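Local coordinates for protein acyl-CoA thioesterase II TesB2 (Mycobacterium marinum, PDB 3U0A) that probably hydrolyses fatty acyl-CoA thioesters to free fatty acids and coenzyme A, as a member of the C/M/P thioester hydrolase family, at residues Pro124-Pro129 with Gln171-Phe176; Arg250-Gly255 with Met269-Thr274; Glu17-Arg22 with Phe78-Thr83; Asp198-Gly203 with Tyr239-Pro244. All coordinates share one frame; numbering follows the deposited sequence.

Contact 1. Residues Pro124-Pro129 with Gln171-Phe176; sequences PAAPPP and QQQVWF
The indole of W175 carries the pyrrolidine of P129 over one face. P129 CD stands 4.0 Å from the centroid of the six-membered ring and 14° off the ring normal, a CH-pi contact, while P129 CB meets the five-membered ring at W175 CG, 4.0 Å away. Two groups come in obliquely on the nitrogen side: the methyl A126 CB, 4.3 Å from W175 CZ2, and the carbonyl of P127. W175 NE1 donates to P127 O over 3.1 Å, but the N-H...O angle of 131° makes this bond weak. With CG anti to the carbonyl carbon (chi1 -73°), W175 sends its ring from strand 171-178 to the loop; M123 and, from strand 237-247, L238 also touch it. Q173, two residues earlier, reaches to the loop as well. Its extended chain and P124 slide past each other in opposite directions, with Q173 NE2 4.0 Å from P124 CG. That amide nitrogen donates to D240 of strand 237-247, so its meeting with the proline is packing alone. R155 of strand 152-156 binds P129 O. Four of the six loop residues are prolines, which have no N-H to offer a strand. The loop meets W175 mainly by ring packing: the C-H groups of P129 CD, probably polarised by the adjacent ring nitrogen, face the indole with CB packing beside them, and one bent hydrogen bond reaches a loop carbonyl.

Contact 2. Residues Arg250-Gly255 with Met269-Thr274; sequences RALTHG and MQEGLT
R250 NE and E271 OE2 form a salt bridge 3.0 Å long. The carboxylate oxygen lies near the guanidinium plane, but the nitrogen meets it from above the carboxylate plane, the two groups being turned 86° apart. A bend in R250 at chi3 (-50°) brings NE there, and a water bridges R250 NH2 to the same oxygen. On the face of L252, H254, M269 and E271, L252 CD1 rests 3.8 Å from E271 CB, and L252 CD2 approaches the methyl of M269. M269, bent at chi2 and chi3, brings SD to the edge of the H254 imidazole, 3.4 Å from ND1, a sulfur-aromatic contact. On the other face T253 places OG1 in the crowded position between its backbone N and carbonyl carbon (chi1 67°). Q270 O is thus gripped twice, by T253 N at 2.8 Å and by T253 OG1 at 3.0 Å. A251 CB packs on T274 CG2, 3.8 Å away. Backbone bonds hold all this in register: A251 pairs with G272 and T253 with Q270 as hydrogen-bonded pairs. Further out, the second subunit closes over the L252 and H254 face. Q111 of that subunit binds R250 NH1, its W226 packs on L252 and M269, and its H254 meets H254. The A251 and T253 face turns instead to L201, S204 and A205. This is an antiparallel beta hairpin, 250-259 with 264-275, in the hotdog-fold sheet of the second thioesterase repeat, one face given to the subunit interface.

Contact 3. Residues Glu17-Arg22 with Phe78-Thr83; sequences EVNIYR and FLVERT. With SO4 (sulfate ion), chain D.
A type II turn from E17 to I20, with N19 at a positive phi (66°), leads into strand 20-23, which runs antiparallel to 76-85. V80 N donates to N19 O over 3.0 Å, and Y21 with F78 makes a hydrogen-bonded pair closed by two bonds, Y21 N to F78 O and F78 N to Y21 O (2.8 Å). The N19 and R82 side chains cross at about a right angle, with their amide and guanidinium planes 62° apart. R82 grips N19 OD1 side-on with two nitrogens: NE, 2.8 Å away, lies in the amide plane on a lone pair, whereas NH2, at 3.1 Å, stands above that plane. The same R82 NH2 reaches sulfate O1 at 3.3 Å. Beside this pair, a water links N19 O with V80 O. I20 and L79 lie side by side, I20 CG2 3.8 Å from L79 CD2. On the opposite face Y21 crosses V80 obliquely, Y21 CD2 4.1 Å from V80 CG2. Y21 and F78 also turn to helix 34-51, touching S48 together. The arrangement is a beta hairpin at the edge of the hotdog sheet, its tight turn joining strands 14-17 and 20-23.

Contact 4. Residues Asp198-Gly203 with Tyr239-Pro244; sequences DLTLLG and YDQSSP
T200 OG1 is held by one hydrogen bond, to the carbonyl O of M196 one turn earlier in helix 186-200, made with OG1 in the crowded position between backbone N and carbonyl carbon (chi1 66°). Thus turned, the hydroxyl lies at the edge of the Y239 ring, OG1 3.8 Å from CE2, and only packs against the Q241 amide, OG1 to NE2 being 3.7 Å. L201 carries the apolar part. Its CG is anti to the backbone N (chi1 -173°), which puts CD1 between Q241 and the Y239 ring and CD2 against the tyrosine hydroxyl. L201 CD1 lies 3.6 Å from Q241 CG and is equally near Q241 CB, the two side chains sliding past each other in opposite directions. L201 CD2 meets Y239 OH at 3.7 Å, the leucine and tyrosine crossing at about a right angle. Q241 CG lies over one face of the Y239 ring, offset toward the rim. Extension beyond CG (chi2 175°) carries the amide on to the other segment, Q241 NE2 coming 3.5 Å from L201 CA, while OE1 accepts from Q172 of strand 171-178. The tyrosine hydroxyl is paired with S197, also on the helix, so the ring is tied at its tip and packed on a face and at an edge. T253 and V268 of the neighbouring hairpin close round L201. T200 and L201 set against a tyrosine ring and the methylenes of a glutamine belong to the core packing of a hotdog domain, the central helix wrapped by its curved antiparallel sheet.

How the contacts relate
Contacts 2 and 4 are buried; contacts 1 and 3 are partly buried and lie on opposite sides of the chain's centre, their own centres about 38 Å apart. Contacts 1, 2 and 4 share the adjacent strands 171-178, 237-247 and 250-259: V174 O takes Y239 N at 2.8 Å, H254 O takes S242 N at 2.9 Å, and L201 packs on T253. Strand 237-247 thus serves loop, helix and hairpin. Contact 3 lies far off, with strand 76-85 in the N-terminal thioesterase domain. Chemistry follows place: proline against indole in the loop, bonded backbones plus a subunit-facing salt bridge in the hairpin, an arginine-amide grip near solvent, leucine and methylene packing among polar groups where helix meets strand.

Contact 1. Residues Pro124-Pro129 with Gln171-Phe176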
loop_
_atom_site.group_PDB
_atom_site.type_symbol
_atom_site.label_atom_id
_atom_site.label_comp_id
_atom_site.label_asym_id
_atom_site.label_seq_id
_atom_site.Cartn_x
_atom_site.Cartn_y
_atom_site.Cartn_z
ATOM N N PRO A 124 11.008 13.820 -11.330
ATOM C CA PRO A 124 10.929 15.214 -10.940
ATOM C C PRO A 124 12.279 15.908 -11.056
ATOM O O PRO A 124 13.338 15.257 -10.995
ATOM C CB PRO A 124 10.494 15.165 -9.476
ATOM C CG PRO A 124 11.051 13.890 -9.003
ATOM C CD PRO A 124 10.908 12.935 -10.166
ATOM N N ALA A 125 12.212 17.222 -11.273
ATOM C CA ALA A 125 13.386 18.050 -11.253
ATOM C C ALA A 125 13.986 17.975 -9.861
ATOM O O ALA A 125 13.357 18.371 -8.870
ATOM C CB ALA A 125 13.032 19.497 -11.605
ATOM N N ALA A 126 15.170 17.390 -9.785
ATOM C CA ALA A 126 15.977 17.422 -8.581
ATOM C C ALA A 126 17.369 17.886 -9.016
ATOM O O ALA A 126 17.701 17.871 -10.223
ATOM C CB ALA A 126 16.029 16.062 -7.903
ATOM N N PRO A 127 18.151 18.388 -8.059
ATOM C CA PRO A 127 19.497 18.747 -8.421
ATOM C C PRO A 127 20.331 17.481 -8.365
ATOM O O PRO A 127 19.945 16.544 -7.664
ATOM C CB PRO A 127 19.904 19.751 -7.345
ATOM C CG PRO A 127 19.015 19.469 -6.201
ATOM C CD PRO A 127 17.741 18.947 -6.761
ATOM N N PRO A 128 21.449 17.431 -9.114
ATOM C CA PRO A 128 22.243 16.226 -9.021
ATOM C C PRO A 128 22.789 16.015 -7.603
ATOM O O PRO A 128 22.890 16.970 -6.834
ATOM C CB PRO A 128 23.376 16.469 -10.022
ATOM C CG PRO A 128 22.795 17.380 -11.029
ATOM C CD PRO A 128 21.801 18.236 -10.294
ATOM N N PRO A 129 23.118 14.768 -7.248
ATOM C CA PRO A 129 23.655 14.535 -5.897
ATOM C C PRO A 129 25.035 15.147 -5.676
ATOM O O PRO A 129 25.375 15.534 -4.568
ATOM C CB PRO A 129 23.752 13.006 -5.824
ATOM C CG PRO A 129 23.851 12.556 -7.253
ATOM C CD PRO A 129 23.050 13.537 -8.057
ATOM N N GLN A 171 6.895 17.644 1.559
ATOM C CA GLN A 171 7.671 16.895 0.571
ATOM C C GLN A 171 9.079 16.793 1.073
ATOM O O GLN A 171 9.579 17.673 1.785
ATOM C CB GLN A 171 7.717 17.602 -0.820
ATOM C CG GLN A 171 6.441 17.492 -1.639
ATOM C CD GLN A 171 6.435 18.428 -2.837
ATOM O OE1 GLN A 171 5.694 19.415 -2.863
ATOM N NE2 GLN A 171 7.255 18.121 -3.838
ATOM N N GLN A 172 9.738 15.728 0.662
ATOM C CA GLN A 172 11.148 15.610 0.914
ATOM C C GLN A 172 11.811 14.779 -0.172
ATOM O O GLN A 172 11.244 13.804 -0.630
ATOM C CB GLN A 172 11.373 15.016 2.283
ATOM C CG GLN A 172 12.782 14.536 2.492
ATOM C CD GLN A 172 13.107 14.319 3.946
ATOM O OE1 GLN A 172 13.699 15.199 4.556
ATOM N NE2 GLN A 172 12.712 13.165 4.523
ATOM N N GLN A 173 13.002 15.200 -0.592
ATOM C CA GLN A 173 13.787 14.461 -1.572
ATOM C C GLN A 173 15.147 14.088 -1.027
ATOM O O GLN A 173 15.872 14.950 -0.519
ATOM C CB GLN A 173 13.895 15.256 -2.871
ATOM C CG GLN A 173 12.638 15.096 -3.707
ATOM C CD GLN A 173 12.478 16.156 -4.767
ATOM O OE1 GLN A 173 13.264 17.109 -4.833
ATOM N NE2 GLN A 173 11.467 15.995 -5.618
ATOM N N VAL A 174 15.473 12.795 -1.131
ATOM C CA VAL A 174 16.754 12.255 -0.683
ATOM C C VAL A 174 17.420 11.387 -1.746
ATOM O O VAL A 174 16.784 10.505 -2.320
ATOM C CB VAL A 174 16.591 11.398 0.588
ATOM C CG1 VAL A 174 17.955 11.129 1.195
ATOM C CG2 VAL A 174 15.705 12.104 1.599
ATOM N N TRP A 175 18.703 11.622 -1.992
ATOM C CA TRP A 175 19.492 10.720 -2.827
ATOM C C TRP A 175 20.246 9.767 -1.964
ATOM O O TRP A 175 20.837 10.148 -0.977
ATOM C CB TRP A 175 20.513 11.480 -3.627
ATOM C CG TRP A 175 20.002 12.284 -4.769
ATOM C CD1 TRP A 175 19.696 13.625 -4.777
ATOM C CD2 TRP A 175 19.782 11.831 -6.137
ATOM N NE1 TRP A 175 19.288 14.017 -6.016
ATOM C CE2 TRP A 175 19.319 12.987 -6.878
ATOM C CE3 TRP A 175 19.930 10.629 -6.792
ATOM C CZ2 TRP A 175 19.014 12.924 -8.219
ATOM C CZ3 TRP A 175 19.593 10.554 -8.138
ATOM C CH2 TRP A 175 19.148 11.682 -8.839
ATOM N N PHE A 176 20.269 8.512 -2.355
ATOM C CA PHE A 176 20.995 7.514 -1.588
ATOM C C PHE A 176 21.680 6.521 -2.489
ATOM O O PHE A 176 21.252 6.280 -3.615
ATOM C CB PHE A 176 20.107 6.802 -0.526
ATOM C CG PHE A 176 18.948 5.984 -1.092
ATOM C CD1 PHE A 176 18.998 4.581 -1.149
ATOM C CD2 PHE A 176 17.757 6.603 -1.518
ATOM C CE1 PHE A 176 17.910 3.833 -1.632
ATOM C CE2 PHE A 176 16.679 5.846 -2.027
ATOM C CZ PHE A 176 16.760 4.463 -2.069
#

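Contact 2. Residues Arg250-Gly255 with Met269-Thr274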
loop_
_atom_site.group_PDB
_atom_site.type_symbol
_atom_site.label_atom_id
_atom_site.label_comp_id
_atom_site.label_asym_id
_atom_site.label_seq_id
_atom_site.Cartn_x
_atom_site.Cartn_y
_atom_site.Cartn_z
ATOM N N ARG A 250 -1.358 9.675 13.744
ATOM C CA ARG A 250 -0.781 8.911 12.651
ATOM C C ARG A 250 -0.311 9.884 11.608
ATOM O O ARG A 250 -0.667 11.051 11.651
ATOM C CB ARG A 250 -1.803 7.897 12.041
ATOM C CG ARG A 250 -2.429 6.970 13.053
ATOM C CD ARG A 250 -3.205 5.793 12.437
ATOM N NE ARG A 250 -4.145 6.185 11.405
ATOM C CZ ARG A 250 -5.251 6.885 11.590
ATOM N NH1 ARG A 250 -5.610 7.308 12.777
ATOM N NH2 ARG A 250 -5.978 7.190 10.554
ATOM N N ALA A 251 0.490 9.376 10.681
ATOM C CA ALA A 251 0.948 10.132 9.543
ATOM C C ALA A 251 1.075 9.142 8.416
ATOM O O ALA A 251 1.561 8.052 8.610
ATOM C CB ALA A 251 2.285 10.797 9.826
ATOM N N LEU A 252 0.636 9.522 7.235
ATOM C CA LEU A 252 0.817 8.719 6.080
ATOM C C LEU A 252 1.903 9.339 5.258
ATOM O O LEU A 252 1.993 10.561 5.147
ATOM C CB LEU A 252 -0.458 8.673 5.272
ATOM C CG LEU A 252 -0.496 7.653 4.148
ATOM C CD1 LEU A 252 -0.303 6.247 4.720
ATOM C CD2 LEU A 252 -1.803 7.807 3.391
ATOM N N THR A 253 2.735 8.475 4.687
ATOM C CA THR A 253 3.791 8.886 3.782
ATOM C C THR A 253 3.828 7.983 2.540
ATOM O O THR A 253 3.199 6.929 2.457
ATOM C CB THR A 253 5.151 8.945 4.516
ATOM O OG1 THR A 253 5.574 7.631 4.917
ATOM C CG2 THR A 253 5.046 9.867 5.750
ATOM N N HIS A 254 4.567 8.454 1.555
ATOM C CA HIS A 254 4.462 7.952 0.194
ATOM C C HIS A 254 5.674 8.337 -0.577
ATOM O O HIS A 254 6.115 9.504 -0.498
ATOM C CB HIS A 254 3.262 8.582 -0.490
ATOM C CG HIS A 254 3.198 8.294 -1.962
ATOM N ND1 HIS A 254 2.824 7.105 -2.442
ATOM C CD2 HIS A 254 3.532 9.086 -3.072
ATOM C CE1 HIS A 254 2.881 7.128 -3.793
ATOM N NE2 HIS A 254 3.320 8.340 -4.172
ATOM N N GLY A 255 6.205 7.413 -1.374
ATOM C CA GLY A 255 7.266 7.808 -2.263
ATOM C C GLY A 255 7.497 6.970 -3.485
ATOM O O GLY A 255 6.987 5.863 -3.576
ATOM N N MET A 269 4.220 3.150 -0.008
ATOM C CA MET A 269 3.378 3.857 0.956
ATOM C C MET A 269 3.606 3.262 2.330
ATOM O O MET A 269 3.724 2.057 2.447
ATOM C CB MET A 269 1.938 3.681 0.590
ATOM C CG MET A 269 1.540 4.536 -0.584
ATOM S SD MET A 269 0.912 6.045 0.129
ATOM C CE MET A 269 -0.845 5.818 -0.091
ATOM N N GLN A 270 3.649 4.115 3.355
ATOM C CA GLN A 270 3.875 3.703 4.724
ATOM C C GLN A 270 3.190 4.647 5.678
ATOM O O GLN A 270 3.274 5.874 5.545
ATOM C CB GLN A 270 5.366 3.672 5.006
ATOM C CG GLN A 270 5.800 3.356 6.425
ATOM C CD GLN A 270 7.266 2.923 6.480
ATOM O OE1 GLN A 270 8.107 3.525 5.812
ATOM N NE2 GLN A 270 7.576 1.878 7.245
ATOM N N GLU A 271 2.486 4.053 6.632
ATOM C CA GLU A 271 1.867 4.799 7.707
ATOM C C GLU A 271 2.710 4.602 8.996
ATOM O O GLU A 271 3.267 3.529 9.221
ATOM C CB GLU A 271 0.424 4.339 7.888
ATOM C CG GLU A 271 -0.354 5.189 8.870
ATOM C CD GLU A 271 -1.843 4.864 8.900
ATOM O OE1 GLU A 271 -2.217 3.642 8.995
ATOM O OE2 GLU A 271 -2.630 5.851 8.836
ATOM N N GLY A 272 2.799 5.632 9.827
ATOM C CA GLY A 272 3.495 5.556 11.094
ATOM C C GLY A 272 2.684 6.124 12.245
ATOM O O GLY A 272 1.719 6.867 12.050
ATOM N N LEU A 273 3.080 5.761 13.454
ATOM C CA LEU A 273 2.606 6.432 14.651
ATOM C C LEU A 273 3.282 7.786 14.716
ATOM O O LEU A 273 4.464 7.881 14.487
ATOM C CB LEU A 273 2.929 5.599 15.902
ATOM C CG LEU A 273 2.309 6.055 17.215
ATOM C CD1 LEU A 273 0.808 5.819 17.227
ATOM C CD2 LEU A 273 3.009 5.327 18.343
ATOM N N THR A 274 2.513 8.844 14.958
ATOM C CA THR A 274 3.075 10.148 15.227
ATOM C C THR A 274 2.157 10.803 16.239
ATOM O O THR A 274 1.384 11.709 15.929
ATOM C CB THR A 274 3.256 10.994 13.965
ATOM O OG1 THR A 274 2.025 11.066 13.285
ATOM C CG2 THR A 274 4.319 10.423 13.035
HETATM O O HOH W 1 -4.894 5.893 7.817
#

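Contact 3. Residues Glu17-Arg22 with Phe78-Thr83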
loop_
_atom_site.group_PDB
_atom_site.type_symbol
_atom_site.label_atom_id
_atom_site.label_comp_id
_atom_site.label_asym_id
_atom_site.label_seq_id
_atom_site.Cartn_x
_atom_site.Cartn_y
_atom_site.Cartn_z
ATOM N N GLU A 17 13.383 -25.920 8.604
ATOM C CA GLU A 17 12.542 -26.985 8.014
ATOM C C GLU A 17 11.885 -26.382 6.809
ATOM O O GLU A 17 11.997 -25.204 6.605
ATOM C CB GLU A 17 11.449 -27.428 9.001
ATOM C CG GLU A 17 11.393 -28.904 9.287
ATOM C CD GLU A 17 11.065 -29.769 8.061
ATOM O OE1 GLU A 17 11.753 -30.790 7.902
ATOM O OE2 GLU A 17 10.145 -29.440 7.260
ATOM N N VAL A 18 11.159 -27.149 6.022
ATOM C CA VAL A 18 10.393 -26.536 4.930
ATOM C C VAL A 18 9.480 -25.404 5.492
ATOM O O VAL A 18 8.765 -25.599 6.492
ATOM C CB VAL A 18 9.559 -27.573 4.141
ATOM C CG1 VAL A 18 8.703 -26.893 3.098
ATOM C CG2 VAL A 18 10.460 -28.630 3.501
ATOM N N ASN A 19 9.550 -24.225 4.875
ATOM C CA ASN A 19 8.720 -23.101 5.265
ATOM C C ASN A 19 8.986 -22.535 6.660
ATOM O O ASN A 19 8.166 -21.792 7.150
ATOM C CB ASN A 19 7.221 -23.438 5.148
ATOM C CG ASN A 19 6.787 -23.776 3.728
ATOM O OD1 ASN A 19 7.304 -23.245 2.759
ATOM N ND2 ASN A 19 5.824 -24.646 3.610
ATOM N N ILE A 20 10.109 -22.894 7.303
ATOM C CA ILE A 20 10.508 -22.327 8.615
ATOM C C ILE A 20 11.958 -21.904 8.484
ATOM O O ILE A 20 12.794 -22.703 8.154
ATOM C CB ILE A 20 10.363 -23.337 9.799
ATOM C CG1 ILE A 20 8.980 -24.038 9.776
ATOM C CG2 ILE A 20 10.651 -22.652 11.141
ATOM C CD1 ILE A 20 8.640 -24.914 10.983
ATOM N N TYR A 21 12.239 -20.634 8.753
ATOM C CA TYR A 21 13.590 -20.063 8.644
ATOM C C TYR A 21 13.899 -19.296 9.937
ATOM O O TYR A 21 13.008 -18.983 10.712
ATOM C CB TYR A 21 13.668 -19.142 7.416
ATOM C CG TYR A 21 13.460 -19.869 6.077
ATOM C CD1 TYR A 21 14.530 -20.339 5.346
ATOM C CD2 TYR A 21 12.196 -20.079 5.568
ATOM C CE1 TYR A 21 14.350 -20.985 4.144
ATOM C CE2 TYR A 21 12.002 -20.741 4.368
ATOM C CZ TYR A 21 13.075 -21.195 3.651
ATOM O OH TYR A 21 12.885 -21.866 2.461
ATOM N N ARG A 22 15.166 -19.019 10.193
ATOM C CA ARG A 22 15.560 -18.316 11.407
ATOM C C ARG A 22 16.620 -17.322 11.042
ATOM O O ARG A 22 17.574 -17.670 10.340
ATOM C CB ARG A 22 16.103 -19.258 12.480
ATOM C CG ARG A 22 16.618 -18.516 13.702
ATOM C CD ARG A 22 16.694 -19.364 14.967
ATOM N NE ARG A 22 17.722 -20.383 14.886
ATOM C CZ ARG A 22 17.837 -21.394 15.730
ATOM N NH1 ARG A 22 18.789 -22.281 15.564
ATOM N NH2 ARG A 22 16.988 -21.528 16.729
ATOM N N PHE A 78 10.833 -17.330 11.047
ATOM C CA PHE A 78 9.929 -16.898 9.985
ATOM C C PHE A 78 9.134 -18.106 9.507
ATOM O O PHE A 78 9.701 -19.115 9.058
ATOM C CB PHE A 78 10.720 -16.226 8.843
ATOM C CG PHE A 78 11.592 -15.104 9.317
ATOM C CD1 PHE A 78 11.078 -13.827 9.475
ATOM C CD2 PHE A 78 12.892 -15.337 9.710
ATOM C CE1 PHE A 78 11.849 -12.807 9.973
ATOM C CE2 PHE A 78 13.679 -14.309 10.194
ATOM C CZ PHE A 78 13.160 -13.047 10.324
ATOM N N LEU A 79 7.816 -17.972 9.627
ATOM C CA LEU A 79 6.872 -18.979 9.247
ATOM C C LEU A 79 6.163 -18.612 7.951
ATOM O O LEU A 79 5.275 -17.774 7.945
ATOM C CB LEU A 79 5.864 -19.114 10.370
ATOM C CG LEU A 79 6.508 -19.487 11.701
ATOM C CD1 LEU A 79 5.384 -19.720 12.701
ATOM C CD2 LEU A 79 7.429 -20.733 11.529
ATOM N N VAL A 80 6.552 -19.286 6.872
ATOM C CA VAL A 80 6.062 -19.014 5.516
ATOM C C VAL A 80 4.831 -19.863 5.209
ATOM O O VAL A 80 4.815 -21.029 5.541
ATOM C CB VAL A 80 7.145 -19.298 4.423
ATOM C CG1 VAL A 80 6.670 -18.879 3.036
ATOM C CG2 VAL A 80 8.439 -18.597 4.758
ATOM N N GLU A 81 3.827 -19.254 4.567
ATOM C CA GLU A 81 2.600 -19.928 4.125
ATOM C C GLU A 81 2.526 -19.846 2.613
ATOM O O GLU A 81 2.597 -18.732 2.083
ATOM C CB GLU A 81 1.403 -19.182 4.675
ATOM C CG GLU A 81 0.065 -19.727 4.197
ATOM C CD GLU A 81 -1.078 -18.790 4.561
ATOM O OE1 GLU A 81 -1.442 -18.730 5.767
ATOM O OE2 GLU A 81 -1.564 -18.061 3.642
ATOM N N ARG A 82 2.401 -20.982 1.910
ATOM C CA ARG A 82 2.425 -20.942 0.427
ATOM C C ARG A 82 1.025 -20.667 -0.050
ATOM O O ARG A 82 0.289 -21.558 -0.322
ATOM C CB ARG A 82 2.981 -22.214 -0.196
ATOM C CG ARG A 82 4.318 -22.595 0.374
ATOM C CD ARG A 82 5.148 -23.543 -0.490
ATOM N NE ARG A 82 6.487 -23.640 0.092
ATOM C CZ ARG A 82 7.553 -24.195 -0.467
ATOM N NH1 ARG A 82 7.484 -24.741 -1.670
ATOM N NH2 ARG A 82 8.703 -24.191 0.196
ATOM N N THR A 83 0.660 -19.404 -0.125
ATOM C CA THR A 83 -0.723 -19.071 -0.105
ATOM C C THR A 83 -1.367 -19.489 -1.428
ATOM O O THR A 83 -2.466 -20.048 -1.454
ATOM C CB THR A 83 -0.905 -17.575 0.180
ATOM O OG1 THR A 83 -0.255 -17.254 1.409
ATOM C CG2 THR A 83 -2.371 -17.243 0.293
HETATM S S SO4 D . 12.115 -26.309 0.227
HETATM O O1 SO4 D . 10.711 -26.776 -0.085
HETATM O O2 SO4 D . 12.382 -25.013 -0.450
HETATM O O3 SO4 D . 12.272 -26.091 1.698
HETATM O O4 SO4 D . 13.115 -27.400 -0.155
HETATM O O HOH W 2 5.651 -22.283 8.378
#

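Contact 4. Residues Asp198-Gly203 with Tyr239-Pro244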
loop_
_atom_site.group_PDB
_atom_site.type_symbol
_atom_site.label_atom_id
_atom_site.label_comp_id
_atom_site.label_asym_id
_atom_site.label_seq_id
_atom_site.Cartn_x
_atom_site.Cartn_y
_atom_site.Cartn_z
ATOM N N ASP A 198 12.401 1.802 4.734
ATOM C CA ASP A 198 12.003 1.620 6.116
ATOM C C ASP A 198 12.756 2.524 7.121
ATOM O O ASP A 198 12.216 2.793 8.186
ATOM C CB ASP A 198 12.088 0.134 6.521
ATOM C CG ASP A 198 10.907 -0.682 5.990
ATOM O OD1 ASP A 198 9.889 -0.064 5.603
ATOM O OD2 ASP A 198 11.007 -1.926 5.942
ATOM N N LEU A 199 13.976 2.978 6.781
ATOM C CA LEU A 199 14.749 3.892 7.653
ATOM C C LEU A 199 14.437 5.336 7.400
ATOM O O LEU A 199 14.637 6.140 8.283
ATOM C CB LEU A 199 16.265 3.743 7.495
ATOM C CG LEU A 199 16.858 2.373 7.784
ATOM C CD1 LEU A 199 18.381 2.415 7.881
ATOM C CD2 LEU A 199 16.264 1.749 9.041
ATOM N N THR A 200 13.963 5.678 6.200
ATOM C CA THR A 200 13.934 7.098 5.770
ATOM C C THR A 200 12.607 7.701 5.394
ATOM O O THR A 200 12.478 8.884 5.505
ATOM C CB THR A 200 14.856 7.336 4.573
ATOM O OG1 THR A 200 14.344 6.630 3.435
ATOM C CG2 THR A 200 16.243 6.865 4.907
ATOM N N LEU A 201 11.636 6.939 4.929
ATOM C CA LEU A 201 10.386 7.566 4.453
ATOM C C LEU A 201 9.574 8.289 5.508
ATOM O O LEU A 201 9.158 9.377 5.259
ATOM C CB LEU A 201 9.472 6.582 3.738
ATOM C CG LEU A 201 8.225 7.145 3.061
ATOM C CD1 LEU A 201 8.551 8.187 2.003
ATOM C CD2 LEU A 201 7.484 5.980 2.427
ATOM N N LEU A 202 9.369 7.706 6.671
ATOM C CA LEU A 202 8.457 8.282 7.654
ATOM C C LEU A 202 8.932 9.644 8.181
ATOM O O LEU A 202 8.123 10.438 8.706
ATOM C CB LEU A 202 8.182 7.302 8.813
ATOM C CG LEU A 202 7.050 6.286 8.550
ATOM C CD1 LEU A 202 6.947 5.226 9.663
ATOM C CD2 LEU A 202 5.718 7.005 8.353
ATOM N N GLY A 203 10.235 9.909 8.030
ATOM C CA GLY A 203 10.814 11.247 8.274
ATOM C C GLY A 203 10.091 12.361 7.509
ATOM O O GLY A 203 9.986 13.481 7.988
ATOM N N TYR A 239 14.952 9.325 -4.039
ATOM C CA TYR A 239 13.745 9.062 -3.353
ATOM C C TYR A 239 12.915 10.317 -3.306
ATOM O O TYR A 239 13.211 11.238 -2.563
ATOM C CB TYR A 239 14.007 8.639 -1.937
ATOM C CG TYR A 239 12.962 7.705 -1.418
ATOM C CD1 TYR A 239 11.735 7.506 -2.079
ATOM C CD2 TYR A 239 13.183 7.012 -0.247
ATOM C CE1 TYR A 239 10.785 6.605 -1.572
ATOM C CE2 TYR A 239 12.242 6.118 0.266
ATOM C CZ TYR A 239 11.064 5.892 -0.384
ATOM O OH TYR A 239 10.221 4.956 0.192
ATOM N N ASP A 240 11.853 10.332 -4.080
ATOM C CA ASP A 240 10.938 11.445 -4.062
ATOM C C ASP A 240 9.756 11.116 -3.131
ATOM O O ASP A 240 8.961 10.229 -3.431
ATOM C CB ASP A 240 10.498 11.750 -5.488
ATOM C CG ASP A 240 9.636 12.945 -5.577
ATOM O OD1 ASP A 240 9.817 13.887 -4.799
ATOM O OD2 ASP A 240 8.766 12.932 -6.435
ATOM N N GLN A 241 9.692 11.837 -2.007
ATOM C CA GLN A 241 8.811 11.502 -0.876
ATOM C C GLN A 241 7.821 12.605 -0.588
ATOM O O GLN A 241 8.018 13.761 -0.986
ATOM C CB GLN A 241 9.593 11.273 0.423
ATOM C CG GLN A 241 10.807 10.395 0.312
ATOM C CD GLN A 241 11.597 10.325 1.619
ATOM O OE1 GLN A 241 11.721 11.317 2.328
ATOM N NE2 GLN A 241 12.141 9.154 1.929
ATOM N N SER A 242 6.754 12.222 0.108
ATOM C CA SER A 242 5.768 13.167 0.590
ATOM C C SER A 242 4.941 12.576 1.722
ATOM O O SER A 242 4.830 11.367 1.862
ATOM C CB SER A 242 4.849 13.638 -0.546
ATOM O OG SER A 242 3.556 13.039 -0.498
ATOM N N SER A 243 4.360 13.451 2.524
ATOM C CA SER A 243 3.437 13.065 3.557
ATOM C C SER A 243 2.138 13.772 3.259
ATOM O O SER A 243 1.962 14.914 3.628
ATOM C CB SER A 243 3.957 13.463 4.929
ATOM O OG SER A 243 3.084 13.004 5.948
ATOM N N PRO A 244 1.215 13.087 2.566
ATOM C CA PRO A 244 0.015 13.793 2.159
ATOM C C PRO A 244 -0.901 14.124 3.326
ATOM O O PRO A 244 -1.783 14.954 3.182
ATOM C CB PRO A 244 -0.643 12.832 1.181
ATOM C CG PRO A 244 -0.130 11.503 1.536
ATOM C CD PRO A 244 1.245 11.702 2.059
#